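Local atomic coordinates of probable branched-chain-amino-acid aminotransferase (Thermotoga maritima MSB8, PDB entry 3CSW), a protein that probably transfers the amino group of leucine, isoleucine or valine to 2-oxoglutarate, using pyridoxal 5'-phosphate as cofactor. Residues Q39-E44 against K99-P104. Residues are numbered along the deposited sequence; the frame is centred on the assembly and turned at random. Where two conformers were deposited one is given.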
loop_
_atom_site.group_PDB
_atom_site.type_symbol
_atom_site.label_atom_id
_atom_site.label_comp_id
_atom_site.label_asym_id
_atom_site.label_seq_id
_atom_site.Cartn_x
_atom_site.Cartn_y
_atom_site.Cartn_z
ATOM N N GLN A 39 -12.979 24.884 -0.507
ATOM C CA GLN A 39 -12.323 23.766 -1.185
ATOM C C GLN A 39 -10.797 23.897 -1.240
ATOM O O GLN A 39 -10.116 22.954 -1.654
ATOM C CB GLN A 39 -12.873 23.602 -2.611
ATOM C CG GLN A 39 -14.377 23.336 -2.616
ATOM C CD GLN A 39 -14.960 23.017 -3.991
ATOM O OE1 GLN A 39 -15.902 23.663 -4.420
ATOM N NE2 GLN A 39 -14.418 22.002 -4.667
ATOM N N GLY A 40 -10.278 25.076 -0.868
ATOM C CA GLY A 40 -8.855 25.333 -0.812
ATOM C C GLY A 40 -8.360 26.381 -1.806
ATOM O O GLY A 40 -8.923 26.551 -2.873
ATOM N N ALA A 41 -7.309 27.099 -1.420
ATOM C CA ALA A 41 -6.590 27.993 -2.316
ATOM C C ALA A 41 -5.179 27.454 -2.516
ATOM O O ALA A 41 -4.580 26.928 -1.577
ATOM C CB ALA A 41 -6.521 29.399 -1.728
ATOM N N VAL A 42 -4.661 27.567 -3.739
ATOM C CA VAL A 42 -3.272 27.253 -4.055
ATOM C C VAL A 42 -2.433 28.357 -3.426
ATOM O O VAL A 42 -2.861 29.514 -3.428
ATOM C CB VAL A 42 -3.063 27.204 -5.592
ATOM C CG1 VAL A 42 -1.598 27.363 -5.959
ATOM C CG2 VAL A 42 -3.655 25.904 -6.166
ATOM N N TYR A 43 -1.262 28.034 -2.876
ATOM C CA TYR A 43 -0.492 29.072 -2.193
ATOM C C TYR A 43 1.024 28.917 -2.195
ATOM O O TYR A 43 1.560 27.841 -2.444
ATOM C CB TYR A 43 -0.980 29.195 -0.743
ATOM C CG TYR A 43 -0.451 28.132 0.193
ATOM C CD1 TYR A 43 -1.069 26.890 0.279
ATOM C CD2 TYR A 43 0.652 28.377 1.017
ATOM C CE1 TYR A 43 -0.598 25.908 1.131
ATOM C CE2 TYR A 43 1.133 27.402 1.881
ATOM C CZ TYR A 43 0.493 26.168 1.927
ATOM O OH TYR A 43 0.929 25.180 2.755
ATOM N N GLU A 44 1.688 30.031 -1.887
ATOM C CA GLU A 44 3.138 30.099 -1.702
ATOM C C GLU A 44 3.468 31.013 -0.522
ATOM O O GLU A 44 2.675 31.895 -0.181
ATOM C CB GLU A 44 3.813 30.638 -2.972
ATOM C CG GLU A 44 3.987 29.626 -4.102
ATOM C CD GLU A 44 4.867 28.432 -3.704
ATOM O OE1 GLU A 44 5.823 28.623 -2.942
ATOM O OE2 GLU A 44 4.599 27.304 -4.166
ATOM N N LYS A 99 2.575 35.651 2.309
ATOM C CA LYS A 99 1.770 34.514 1.853
ATOM C C LYS A 99 1.014 34.971 0.623
ATOM O O LYS A 99 0.473 36.070 0.625
ATOM C CB LYS A 99 0.756 34.068 2.908
ATOM C CG LYS A 99 1.346 33.651 4.241
ATOM C CD LYS A 99 0.268 33.617 5.346
ATOM C CE LYS A 99 0.824 34.093 6.719
ATOM N NZ LYS A 99 -0.245 34.622 7.627
ATOM N N VAL A 100 0.994 34.138 -0.421
ATOM C CA VAL A 100 0.280 34.438 -1.663
ATOM C C VAL A 100 -0.739 33.329 -1.940
ATOM O O VAL A 100 -0.370 32.160 -2.046
ATOM C CB VAL A 100 1.234 34.584 -2.876
ATOM C CG1 VAL A 100 0.437 35.083 -4.104
ATOM C CG2 VAL A 100 2.373 35.548 -2.537
ATOM N N TYR A 101 -2.016 33.704 -2.035
ATOM C CA TYR A 101 -3.088 32.753 -2.267
ATOM C C TYR A 101 -3.700 32.958 -3.630
ATOM O O TYR A 101 -4.017 34.088 -3.999
ATOM C CB TYR A 101 -4.185 32.925 -1.229
ATOM C CG TYR A 101 -3.767 32.695 0.212
ATOM C CD1 TYR A 101 -3.674 31.421 0.739
ATOM C CD2 TYR A 101 -3.532 33.768 1.067
ATOM C CE1 TYR A 101 -3.324 31.221 2.077
ATOM C CE2 TYR A 101 -3.174 33.581 2.389
ATOM C CZ TYR A 101 -3.078 32.310 2.889
ATOM O OH TYR A 101 -2.735 32.143 4.200
ATOM N N LEU A 102 -3.902 31.869 -4.362
ATOM C CA LEU A 102 -4.552 31.931 -5.655
ATOM C C LEU A 102 -5.889 31.198 -5.526
ATOM O O LEU A 102 -5.938 30.049 -5.079
ATOM C CB LEU A 102 -3.642 31.318 -6.712
ATOM C CG LEU A 102 -4.155 31.233 -8.148
ATOM C CD1 LEU A 102 -4.375 32.624 -8.749
ATOM C CD2 LEU A 102 -3.168 30.405 -8.974
ATOM N N PHE A 103 -6.970 31.875 -5.893
ATOM C CA PHE A 103 -8.318 31.362 -5.656
ATOM C C PHE A 103 -8.952 30.667 -6.844
ATOM O O PHE A 103 -8.764 31.086 -7.992
ATOM C CB PHE A 103 -9.248 32.451 -5.095
ATOM C CG PHE A 103 -8.896 32.849 -3.700
ATOM C CD1 PHE A 103 -9.193 32.013 -2.638
ATOM C CD2 PHE A 103 -8.207 34.020 -3.451
ATOM C CE1 PHE A 103 -8.832 32.356 -1.355
ATOM C CE2 PHE A 103 -7.850 34.367 -2.171
ATOM C CZ PHE A 103 -8.158 33.532 -1.120
ATOM N N PRO A 104 -9.750 29.611 -6.534
ATOM C CA PRO A 104 -10.326 28.664 -7.490
ATOM C C PRO A 104 -11.306 29.307 -8.441
ATOM O O PRO A 104 -12.187 30.068 -8.009
ATOM C CB PRO A 104 -11.054 27.635 -6.607
ATOM C CG PRO A 104 -11.223 28.278 -5.264
ATOM C CD PRO A 104 -10.165 29.314 -5.139
#
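Four backbone hydrogen bonds join strand residues 42-44 and 99-102 as antiparallel neighbours. Leu-102 N gives the shortest, 2.7 Å to Val-42 O and almost straight at 173°. The return bond from Val-42 N to Leu-102 O is weak, 3.1 Å and bent to 131°, where the pairing ends. Glu-44 and Val-100 close the second ring, with Glu-44 N 3.0 Å from Val-100 O and Val-100 N 2.8 Å from Glu-44 O. Tyr-43 and Tyr-101 form the non-hydrogen-bonded pair between them. Tyr-43 CG sits between the backbone N and C (chi1 79°), the sterically tightest of the three staggered choices. The ring leads away from 99-104, so Tyr-43 CB does the touching, lying 3.8 Å from Tyr-101 CD1. Ala-41 CB touches Leu-102 O at 3.5 Å and Phe-103 CE1 at 3.8 Å. Gly-40, with positive phi, turns the chain out of helix 31-37 into this strand.

On the face opposite the two tyrosines, Val-42, Glu-44, Val-100 and Leu-102 are buried; Val-42 and Leu-102 pack on helix 56-68. Glu-44 OE1 is hydrogen-bonded to His-59, and OE2 forms a salt bridge with Arg-62. Tyr-101 OH and Lys-99 NZ both reach Glu-35 of the second subunit. Tyr-43 lies about 4 Å from the bound PLP, nearest atoms. Glu-44 lies beside Lys-145, by similarity the cofactor-binding lysine. These are adjacent strands of the antiparallel sheet in the smaller, N-terminal domain of the class-IV aminotransferase fold.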